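Local coordinates for protein response regulator aspartate phosphatase H (PDB 3Q15) that dephosphorylates the sporulation phosphotransferase Spo0F, also acts on the response regulator ComA, and takes part in the temporal separation of competence and sporulation in Bacillus subtilis, at residues G13-E18 / E32-E37; Q40-M45 / D50-Y55; M58-Q63 / K93-L98. All coordinates share one frame; numbering follows the deposited sequence.

Interaction 1 of 3, residues G13-E18 / E32-E37; sequences GVKINE and EILKAE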
loop_
_atom_site.group_PDB
_atom_site.type_symbol
_atom_site.label_atom_id
_atom_site.label_comp_id
_atom_site.label_asym_id
_atom_site.label_seq_id
_atom_site.Cartn_x
_atom_site.Cartn_y
_atom_site.Cartn_z
ATOM N N GLY A 13 -15.066 -18.805 -2.220
ATOM C CA GLY A 13 -13.691 -19.071 -1.840
ATOM C C GLY A 13 -13.501 -19.296 -0.349
ATOM O O GLY A 13 -12.780 -20.208 0.055
ATOM N N VAL A 14 -14.138 -18.467 0.473
ATOM C CA VAL A 14 -13.994 -18.595 1.918
ATOM C C VAL A 14 -14.709 -19.832 2.464
ATOM O O VAL A 14 -14.301 -20.382 3.484
ATOM C CB VAL A 14 -14.447 -17.331 2.679
ATOM C CG1 VAL A 14 -13.530 -16.161 2.356
ATOM C CG2 VAL A 14 -15.897 -16.996 2.364
ATOM N N LYS A 15 -15.767 -20.269 1.789
ATOM C CA LYS A 15 -16.439 -21.506 2.175
ATOM C C LYS A 15 -15.540 -22.705 1.871
ATOM O O LYS A 15 -15.510 -23.677 2.628
ATOM C CB LYS A 15 -17.791 -21.652 1.474
ATOM C CG LYS A 15 -18.503 -22.958 1.792
ATOM C CD LYS A 15 -19.910 -22.995 1.218
ATOM C CE LYS A 15 -20.800 -21.944 1.869
ATOM N NZ LYS A 15 -22.219 -22.055 1.427
ATOM N N ILE A 16 -14.807 -22.622 0.763
ATOM C CA ILE A 16 -13.801 -23.627 0.422
ATOM C C ILE A 16 -12.691 -23.652 1.478
ATOM O O ILE A 16 -12.196 -24.716 1.850
ATOM C CB ILE A 16 -13.194 -23.374 -0.977
ATOM C CG1 ILE A 16 -14.256 -23.570 -2.061
ATOM C CG2 ILE A 16 -12.013 -24.301 -1.227
ATOM C CD1 ILE A 16 -13.740 -23.404 -3.473
ATOM N N ASN A 17 -12.312 -22.471 1.959
ATOM C CA ASN A 17 -11.363 -22.352 3.058
ATOM C C ASN A 17 -11.862 -23.103 4.285
ATOM O O ASN A 17 -11.084 -23.736 4.997
ATOM C CB ASN A 17 -11.153 -20.882 3.430
ATOM C CG ASN A 17 -10.384 -20.113 2.375
ATOM O OD1 ASN A 17 -10.052 -20.646 1.313
ATOM N ND2 ASN A 17 -10.101 -18.848 2.660
ATOM N N GLU A 18 -13.164 -23.006 4.536
ATOM C CA GLU A 18 -13.769 -23.679 5.673
ATOM C C GLU A 18 -13.782 -25.176 5.412
ATOM O O GLU A 18 -13.523 -25.977 6.309
ATOM C CB GLU A 18 -15.193 -23.171 5.909
ATOM C CG GLU A 18 -15.887 -23.837 7.080
ATOM C CD GLU A 18 -15.154 -23.623 8.389
ATOM O OE1 GLU A 18 -15.274 -24.486 9.284
ATOM O OE2 GLU A 18 -14.463 -22.590 8.522
ATOM N N GLU A 32 -17.769 -33.297 3.982
ATOM C CA GLU A 32 -18.749 -33.687 2.973
ATOM C C GLU A 32 -19.867 -32.652 2.850
ATOM O O GLU A 32 -20.278 -32.299 1.744
ATOM C CB GLU A 32 -19.326 -35.070 3.279
ATOM C CG GLU A 32 -18.328 -36.212 3.130
ATOM C CD GLU A 32 -17.871 -36.416 1.693
ATOM O OE1 GLU A 32 -18.438 -35.777 0.781
ATOM O OE2 GLU A 32 -16.940 -37.218 1.474
ATOM N N ILE A 33 -20.357 -32.170 3.986
ATOM C CA ILE A 33 -21.382 -31.133 3.991
ATOM C C ILE A 33 -20.908 -29.899 3.228
ATOM O O ILE A 33 -21.564 -29.441 2.291
ATOM C CB ILE A 33 -21.771 -30.730 5.431
ATOM C CG1 ILE A 33 -22.393 -31.919 6.166
ATOM C CG2 ILE A 33 -22.734 -29.549 5.418
ATOM C CD1 ILE A 33 -22.756 -31.629 7.607
ATOM N N LEU A 34 -19.758 -29.368 3.628
ATOM C CA LEU A 34 -19.221 -28.168 2.999
ATOM C C LEU A 34 -18.914 -28.379 1.517
ATOM O O LEU A 34 -19.165 -27.499 0.697
ATOM C CB LEU A 34 -17.990 -27.670 3.757
ATOM C CG LEU A 34 -18.334 -27.074 5.125
ATOM C CD1 LEU A 34 -17.089 -26.860 5.968
ATOM C CD2 LEU A 34 -19.113 -25.776 4.962
ATOM N N LYS A 35 -18.382 -29.550 1.179
ATOM C CA LYS A 35 -18.119 -29.891 -0.213
ATOM C C LYS A 35 -19.410 -29.852 -1.026
ATOM O O LYS A 35 -19.430 -29.359 -2.155
ATOM C CB LYS A 35 -17.476 -31.276 -0.306
ATOM C CG LYS A 35 -17.215 -31.771 -1.725
ATOM C CD LYS A 35 -16.460 -33.098 -1.704
ATOM C CE LYS A 35 -16.051 -33.545 -3.099
ATOM N NZ LYS A 35 -17.222 -33.905 -3.944
ATOM N N ALA A 36 -20.489 -30.371 -0.445
ATOM C CA ALA A 36 -21.785 -30.391 -1.114
ATOM C C ALA A 36 -22.333 -28.981 -1.303
ATOM O O ALA A 36 -22.916 -28.667 -2.341
ATOM C CB ALA A 36 -22.782 -31.256 -0.338
ATOM N N GLU A 37 -22.148 -28.133 -0.297
ATOM C CA GLU A 37 -22.613 -26.753 -0.381
ATOM C C GLU A 37 -21.874 -25.991 -1.471
ATOM O O GLU A 37 -22.485 -25.271 -2.257
ATOM C CB GLU A 37 -22.447 -26.037 0.961
ATOM C CG GLU A 37 -23.314 -26.596 2.074
ATOM C CD GLU A 37 -23.213 -25.786 3.350
ATOM O OE1 GLU A 37 -22.705 -24.647 3.293
ATOM O OE2 GLU A 37 -23.640 -26.290 4.408
#
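Lys15 and Glu18 meet Leu34 and Glu37 where the first two helices of the N-terminal three-helix bundle pack side by side. Residues 13-18 and 32-37 run nearly antiparallel, at 163°, and their axes come within 9.4 Å. Lys15 and Leu34 are the nearest pair in the backbone. The contact lies at the surface and has an apolar half and a charged half.

Leu34 makes the apolar half. Leu34 CD1 presses against the side chain of Glu18, 3.4 Å from Glu18 CG. The Glu18 chain bends at chi2, and its CG methylene meets the leucine. The other leucine branch, Leu34 CD2, lies 4.3 Å from Lys15 CG.

Lys15 carries the charged half. CG stands anti to the backbone N (chi1 177°), and the chain then turns at chi3, which takes the ammonium group over to Glu37. Lys15 NZ forms a salt bridge with Glu37 OE1 at 3.2 Å. It meets that oxygen on the anti side, 16° out of the carboxylate plane. The two side chains lie roughly perpendicular. The stronger partner of Lys15 NZ is Asp41 OD1, farther along helix 28-41, so the ammonium links two acids of one helix. Its positive charge probably offsets both carboxylates. A methionine in place of Lys15 has no ammonium group and would probably leave Glu37 and Asp41 without their shared cation.

Around the contact, Leu34 also touches Trp19 and Met22 of helix 9-24, and Lys15 touches Val38. Ile16 turns from residues 32-37 and packs on Leu51, Tyr54 and Met58 of helix 49-67. Asn17 reaches Tyr54 of that helix and Ser103 of helix 93-113.

Interaction 2 of 3, residues Q40-M45 / D50-Y55; sequences QDIQQM and DLLIYY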
loop_
_atom_site.group_PDB
_atom_site.type_symbol
_atom_site.label_atom_id
_atom_site.label_comp_id
_atom_site.label_asym_id
_atom_site.label_seq_id
_atom_site.Cartn_x
_atom_site.Cartn_y
_atom_site.Cartn_z
ATOM N N GLN A 40 -23.022 -26.493 -4.906
ATOM C CA GLN A 40 -24.281 -25.826 -5.194
ATOM C C GLN A 40 -24.043 -24.350 -5.487
ATOM O O GLN A 40 -24.568 -23.808 -6.461
ATOM C CB GLN A 40 -25.260 -25.988 -4.028
ATOM C CG GLN A 40 -25.734 -27.417 -3.812
ATOM C CD GLN A 40 -26.556 -27.940 -4.977
ATOM O OE1 GLN A 40 -27.109 -27.164 -5.757
ATOM N NE2 GLN A 40 -26.638 -29.262 -5.103
ATOM N N ASP A 41 -23.243 -23.704 -4.643
ATOM C CA ASP A 41 -22.973 -22.279 -4.786
ATOM C C ASP A 41 -22.350 -21.948 -6.139
ATOM O O ASP A 41 -22.662 -20.920 -6.740
ATOM C CB ASP A 41 -22.064 -21.781 -3.658
ATOM C CG ASP A 41 -22.684 -21.967 -2.283
ATOM O OD1 ASP A 41 -21.929 -21.995 -1.288
ATOM O OD2 ASP A 41 -23.924 -22.092 -2.200
ATOM N N ILE A 42 -21.470 -22.826 -6.613
ATOM C CA ILE A 42 -20.795 -22.620 -7.893
ATOM C C ILE A 42 -21.777 -22.545 -9.065
ATOM O O ILE A 42 -21.551 -21.819 -10.035
ATOM C CB ILE A 42 -19.736 -23.709 -8.154
ATOM C CG1 ILE A 42 -18.577 -23.556 -7.167
ATOM C CG2 ILE A 42 -19.233 -23.632 -9.581
ATOM C CD1 ILE A 42 -17.458 -24.539 -7.378
ATOM N N GLN A 43 -22.876 -23.286 -8.962
ATOM C CA GLN A 43 -23.899 -23.288 -10.002
ATOM C C GLN A 43 -24.582 -21.926 -10.118
ATOM O O GLN A 43 -25.311 -21.668 -11.075
ATOM C CB GLN A 43 -24.940 -24.375 -9.725
ATOM C CG GLN A 43 -24.355 -25.771 -9.579
ATOM C CD GLN A 43 -25.415 -26.824 -9.311
ATOM O OE1 GLN A 43 -26.615 -26.550 -9.392
ATOM N NE2 GLN A 43 -24.977 -28.035 -8.987
ATOM N N GLN A 44 -24.342 -21.062 -9.135
ATOM C CA GLN A 44 -24.918 -19.721 -9.122
ATOM C C GLN A 44 -23.830 -18.658 -8.967
ATOM O O GLN A 44 -24.121 -17.488 -8.716
ATOM C CB GLN A 44 -25.937 -19.590 -7.985
ATOM C CG GLN A 44 -27.163 -20.481 -8.131
ATOM C CD GLN A 44 -28.118 -19.994 -9.204
ATOM O OE1 GLN A 44 -28.416 -20.712 -10.160
ATOM N NE2 GLN A 44 -28.610 -18.769 -9.049
ATOM N N MET A 45 -22.576 -19.070 -9.122
ATOM C CA MET A 45 -21.442 -18.177 -8.905
ATOM C C MET A 45 -21.085 -17.377 -10.151
ATOM O O MET A 45 -21.215 -17.866 -11.274
ATOM C CB MET A 45 -20.220 -18.976 -8.445
ATOM C CG MET A 45 -18.997 -18.124 -8.126
ATOM S SD MET A 45 -17.534 -19.112 -7.757
ATOM C CE MET A 45 -17.200 -19.841 -9.360
ATOM N N ASP A 50 -10.379 -19.104 -11.710
ATOM C CA ASP A 50 -9.394 -19.283 -10.649
ATOM C C ASP A 50 -10.029 -19.982 -9.455
ATOM O O ASP A 50 -9.399 -20.812 -8.798
ATOM C CB ASP A 50 -8.814 -17.940 -10.202
ATOM C CG ASP A 50 -8.052 -17.236 -11.302
ATOM O OD1 ASP A 50 -7.426 -17.924 -12.137
ATOM O OD2 ASP A 50 -8.079 -15.987 -11.327
ATOM N N LEU A 51 -11.281 -19.630 -9.174
ATOM C CA LEU A 51 -12.033 -20.253 -8.095
ATOM C C LEU A 51 -12.241 -21.730 -8.404
ATOM O O LEU A 51 -12.056 -22.585 -7.537
ATOM C CB LEU A 51 -13.379 -19.546 -7.906
ATOM C CG LEU A 51 -14.244 -19.941 -6.700
ATOM C CD1 LEU A 51 -14.882 -21.310 -6.898
ATOM C CD2 LEU A 51 -13.431 -19.897 -5.412
ATOM N N LEU A 52 -12.615 -22.022 -9.647
ATOM C CA LEU A 52 -12.862 -23.397 -10.077
ATOM C C LEU A 52 -11.617 -24.274 -9.957
ATOM O O LEU A 52 -11.715 -25.462 -9.662
ATOM C CB LEU A 52 -13.379 -23.432 -11.515
ATOM C CG LEU A 52 -14.663 -22.659 -11.811
ATOM C CD1 LEU A 52 -15.066 -22.849 -13.264
ATOM C CD2 LEU A 52 -15.781 -23.098 -10.882
ATOM N N ILE A 53 -10.450 -23.686 -10.204
ATOM C CA ILE A 53 -9.190 -24.396 -10.032
ATOM C C ILE A 53 -8.981 -24.721 -8.562
ATOM O O ILE A 53 -8.622 -25.842 -8.211
ATOM C CB ILE A 53 -7.996 -23.564 -10.531
ATOM C CG1 ILE A 53 -8.083 -23.359 -12.045
ATOM C CG2 ILE A 53 -6.685 -24.244 -10.161
ATOM C CD1 ILE A 53 -6.903 -22.616 -12.613
ATOM N N TYR A 54 -9.214 -23.732 -7.705
ATOM C CA TYR A 54 -9.101 -23.914 -6.261
ATOM C C TYR A 54 -10.062 -25.008 -5.800
ATOM O O TYR A 54 -9.724 -25.835 -4.951
ATOM C CB TYR A 54 -9.397 -22.593 -5.546
ATOM C CG TYR A 54 -9.246 -22.629 -4.041
ATOM C CD1 TYR A 54 -8.377 -23.519 -3.422
ATOM C CD2 TYR A 54 -9.983 -21.768 -3.235
ATOM C CE1 TYR A 54 -8.244 -23.545 -2.043
ATOM C CE2 TYR A 54 -9.857 -21.789 -1.862
ATOM C CZ TYR A 54 -8.988 -22.679 -1.270
ATOM O OH TYR A 54 -8.867 -22.699 0.104
ATOM N N TYR A 55 -11.259 -25.016 -6.379
ATOM C CA TYR A 55 -12.252 -26.042 -6.083
ATOM C C TYR A 55 -11.770 -27.442 -6.470
ATOM O O TYR A 55 -11.901 -28.386 -5.689
ATOM C CB TYR A 55 -13.577 -25.730 -6.786
ATOM C CG TYR A 55 -14.493 -26.928 -6.907
ATOM C CD1 TYR A 55 -15.301 -27.321 -5.848
ATOM C CD2 TYR A 55 -14.546 -27.668 -8.080
ATOM C CE1 TYR A 55 -16.136 -28.420 -5.957
ATOM C CE2 TYR A 55 -15.378 -28.768 -8.197
ATOM C CZ TYR A 55 -16.171 -29.138 -7.132
ATOM O OH TYR A 55 -16.997 -30.231 -7.248
#
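Ile42 and Leu52 are the nearest residues in the backbone, 8.3 Å between their CA atoms, where the chain turns back between helix 28-41 and helix 49-67. This is the helical hairpin connection between the second and third helices of the N-terminal three-helix bundle. The contact between the two segments is apolar.

Ile42 is the central side chain. Its two branches go to different partners. Ile42 CG2 stands anti to the backbone N and touches Leu52 CD2 at 3.7 Å. CG1 lies beside the backbone N (chi1 -68°), and the extended branch ends with CD1 over one face of the Tyr55 ring. This is a CH-pi contact, with Ile42 CD1 4.1 Å from the centroid of the Tyr55 ring and 24° off the ring normal. Ile42 CD1 is displaced toward Tyr55 CG and Tyr55 CD1, at the rim. The same methyl, Ile42 CD1, has Leu51 CD1 beside it at 4.2 Å.

Met45 closes the other end. Its chain is extended to the sulfur and bends at chi3 (68°). The bend places Met45 CE 3.7 Å from Leu51 CD1 and also against Leu52 CD2. Met45 and Leu52 run alongside one another, pointing opposite ways, and Leu52 CD2 is shared by Ile42 and Met45.

The tyrosine hydroxyl has its partner elsewhere: Tyr55 OH is hydrogen-bonded to Glu39 OE2, which ties helix 28-41 directly to helix 49-67. Met45 also packs on Ser9 and Val12 of helix 9-24, while Leu51 touches Phe106 of helix 93-113. Another protein chain packs on Met45, Leu52 and Tyr55. The closest approach between the two segments is at the sulfur, where Met45 SD lies 3.5 Å from Leu51 CD1.

Interaction 3 of 3, residues M58-Q63 / K93-L98; sequences MCFRHQ and KKLTGL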
loop_
_atom_site.group_PDB
_atom_site.type_symbol
_atom_site.label_atom_id
_atom_site.label_comp_id
_atom_site.label_asym_id
_atom_site.label_seq_id
_atom_site.Cartn_x
_atom_site.Cartn_y
_atom_site.Cartn_z
ATOM N N MET A 58 -9.043 -28.652 -4.264
ATOM C CA MET A 58 -9.614 -29.043 -2.981
ATOM C C MET A 58 -10.305 -30.402 -3.085
ATOM O O MET A 58 -10.226 -31.212 -2.165
ATOM C CB MET A 58 -10.581 -27.985 -2.444
ATOM C CG MET A 58 -10.961 -28.203 -0.989
ATOM S SD MET A 58 -9.532 -28.165 0.112
ATOM C CE MET A 58 -8.909 -26.515 -0.204
ATOM N N CYS A 59 -10.973 -30.652 -4.208
ATOM C CA CYS A 59 -11.584 -31.954 -4.456
ATOM C C CYS A 59 -10.538 -33.064 -4.370
ATOM O O CYS A 59 -10.814 -34.154 -3.867
ATOM C CB CYS A 59 -12.266 -31.990 -5.828
ATOM S SG CYS A 59 -13.853 -31.125 -5.912
ATOM N N PHE A 60 -9.340 -32.773 -4.864
ATOM C CA PHE A 60 -8.251 -33.742 -4.867
ATOM C C PHE A 60 -7.721 -33.928 -3.449
ATOM O O PHE A 60 -7.484 -35.051 -3.001
ATOM C CB PHE A 60 -7.133 -33.277 -5.807
ATOM C CG PHE A 60 -5.999 -34.258 -5.948
ATOM C CD1 PHE A 60 -6.140 -35.394 -6.730
ATOM C CD2 PHE A 60 -4.785 -34.031 -5.318
ATOM C CE1 PHE A 60 -5.097 -36.295 -6.865
ATOM C CE2 PHE A 60 -3.738 -34.929 -5.450
ATOM C CZ PHE A 60 -3.894 -36.062 -6.226
ATOM N N ARG A 61 -7.543 -32.815 -2.748
ATOM C CA ARG A 61 -7.087 -32.844 -1.367
ATOM C C ARG A 61 -8.097 -33.591 -0.503
ATOM O O ARG A 61 -7.722 -34.358 0.383
ATOM C CB ARG A 61 -6.880 -31.419 -0.850
ATOM C CG ARG A 61 -6.354 -31.339 0.567
ATOM C CD ARG A 61 -5.072 -32.141 0.738
ATOM N NE ARG A 61 -4.556 -32.028 2.100
ATOM C CZ ARG A 61 -4.951 -32.795 3.108
ATOM N NH1 ARG A 61 -5.861 -33.737 2.904
ATOM N NH2 ARG A 61 -4.439 -32.626 4.318
ATOM N N HIS A 62 -9.380 -33.372 -0.775
ATOM C CA HIS A 62 -10.451 -34.060 -0.063
ATOM C C HIS A 62 -10.379 -35.569 -0.279
ATOM O O HIS A 62 -10.630 -36.349 0.640
ATOM C CB HIS A 62 -11.816 -33.530 -0.508
ATOM C CG HIS A 62 -12.976 -34.232 0.130
ATOM N ND1 HIS A 62 -13.597 -33.761 1.267
ATOM C CD2 HIS A 62 -13.627 -35.370 -0.210
ATOM C CE1 HIS A 62 -14.582 -34.580 1.599
ATOM N NE2 HIS A 62 -14.620 -35.564 0.719
ATOM N N GLN A 63 -10.039 -35.975 -1.498
ATOM C CA GLN A 63 -9.933 -37.395 -1.822
ATOM C C GLN A 63 -8.719 -38.023 -1.136
ATOM O O GLN A 63 -8.768 -39.168 -0.691
ATOM C CB GLN A 63 -9.861 -37.604 -3.336
ATOM C CG GLN A 63 -9.887 -39.068 -3.761
ATOM C CD GLN A 63 -11.164 -39.776 -3.340
ATOM O OE1 GLN A 63 -12.255 -39.210 -3.420
ATOM N NE2 GLN A 63 -11.034 -41.018 -2.880
ATOM N N LYS A 93 3.874 -31.334 -1.568
ATOM C CA LYS A 93 4.381 -29.980 -1.360
ATOM C C LYS A 93 3.719 -28.935 -2.256
ATOM O O LYS A 93 3.228 -27.918 -1.766
ATOM C CB LYS A 93 5.899 -29.933 -1.550
ATOM C CG LYS A 93 6.685 -30.573 -0.421
ATOM C CD LYS A 93 8.183 -30.428 -0.645
ATOM C CE LYS A 93 8.973 -31.003 0.521
ATOM N NZ LYS A 93 8.664 -32.444 0.739
ATOM N N LYS A 94 3.722 -29.178 -3.563
ATOM C CA LYS A 94 3.201 -28.202 -4.517
ATOM C C LYS A 94 1.706 -27.980 -4.343
ATOM O O LYS A 94 1.224 -26.860 -4.469
ATOM C CB LYS A 94 3.516 -28.612 -5.959
ATOM C CG LYS A 94 5.003 -28.626 -6.278
ATOM C CD LYS A 94 5.259 -28.903 -7.750
ATOM C CE LYS A 94 6.748 -28.859 -8.063
ATOM N NZ LYS A 94 7.033 -29.125 -9.502
ATOM N N LEU A 95 0.979 -29.054 -4.052
ATOM C CA LEU A 95 -0.459 -28.975 -3.831
ATOM C C LEU A 95 -0.759 -28.180 -2.568
ATOM O O LEU A 95 -1.590 -27.270 -2.567
ATOM C CB LEU A 95 -1.056 -30.376 -3.698
ATOM C CG LEU A 95 -2.507 -30.410 -3.218
ATOM C CD1 LEU A 95 -3.424 -29.742 -4.235
ATOM C CD2 LEU A 95 -2.956 -31.835 -2.932
ATOM N N THR A 96 -0.071 -28.532 -1.490
ATOM C CA THR A 96 -0.288 -27.879 -0.208
ATOM C C THR A 96 0.052 -26.392 -0.299
ATOM O O THR A 96 -0.661 -25.550 0.242
ATOM C CB THR A 96 0.535 -28.559 0.904
ATOM O OG1 THR A 96 0.187 -29.947 0.965
ATOM C CG2 THR A 96 0.259 -27.919 2.253
ATOM N N GLY A 97 1.140 -26.077 -0.995
ATOM C CA GLY A 97 1.553 -24.699 -1.183
ATOM C C GLY A 97 0.558 -23.887 -1.994
ATOM O O GLY A 97 0.272 -22.737 -1.666
ATOM N N LEU A 98 0.028 -24.482 -3.057
ATOM C CA LEU A 98 -0.937 -23.791 -3.905
ATOM C C LEU A 98 -2.252 -23.558 -3.168
ATOM O O LEU A 98 -2.830 -22.472 -3.245
ATOM C CB LEU A 98 -1.177 -24.573 -5.196
ATOM C CG LEU A 98 -1.953 -23.839 -6.292
ATOM C CD1 LEU A 98 -1.480 -22.396 -6.425
ATOM C CD2 LEU A 98 -1.823 -24.579 -7.616
HETATM O O HOH W 1 -2.766 -30.010 1.597
#
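Phe60 and Leu95 both place CG anti to the backbone N, with chi1 -176° and 170°, and these torsions bring the two side chains together between helices 49-67 and 93-113. Arg61 starts the same way (chi1 -178°) and bends at chi2, with NE turned to the side of Thr96.

Leu95 does the apolar work. Leu95 CD2 comes to the edge of the Phe60 ring, close to the ring plane, with Phe60 CD2 as the nearest atom at 3.7 Å. It therefore meets the rim of the ring. The same methyl, Leu95 CD2, lies 4.2 Å from Arg61 CD, so it sits against both the aromatic edge and the aliphatic part of the arginine. Leu95 also packs on Leu57 and Leu64 of helix 49-67, and Phe60 on an apolar side chain of another protein chain.

The polar link is a single water. Arg61 NE donates to it at 2.7 Å, with the water at the edge of the guanidinium and in its plane. The water donates in turn to Thr96 OG1 at 3.0 Å. Thr96 OG1 is also hydrogen-bonded to Gln92 O, one turn back in the chain. Arg61 touches Ile23 of helix 9-24 and Leu85 and Ile88 of helix 81-89.

The contact thus joins the third bundle helix to helix 93-113. The water gives the buried Arg61 NE an acceptor and ties the arginine to the threonine without direct contact, while Leu95 supplies the apolar packing beside it.

In the fold
Interactions 1 and 2 use helix 28-41, and interactions 2 and 3 use helix 49-67, so the three contacts follow the N-terminal bundle in chain order and interaction 3 leads on to helix 93-113. Interactions 1 and 2 have centres about 10 Å apart and touch directly: besides the Lys15 to Asp41 salt bridge, Asn17 OD1 is 2.7 Å from Tyr54 OH, a probable hydrogen bond. Interactions 1 and 3 are joined by a probable hydrogen bond of 2.9 Å between Glu32 OE2 and His62 NE2. Interactions 2 and 3 adjoin in sequence. The bound magnesium ion is about 10 Å from the side chain of Leu52.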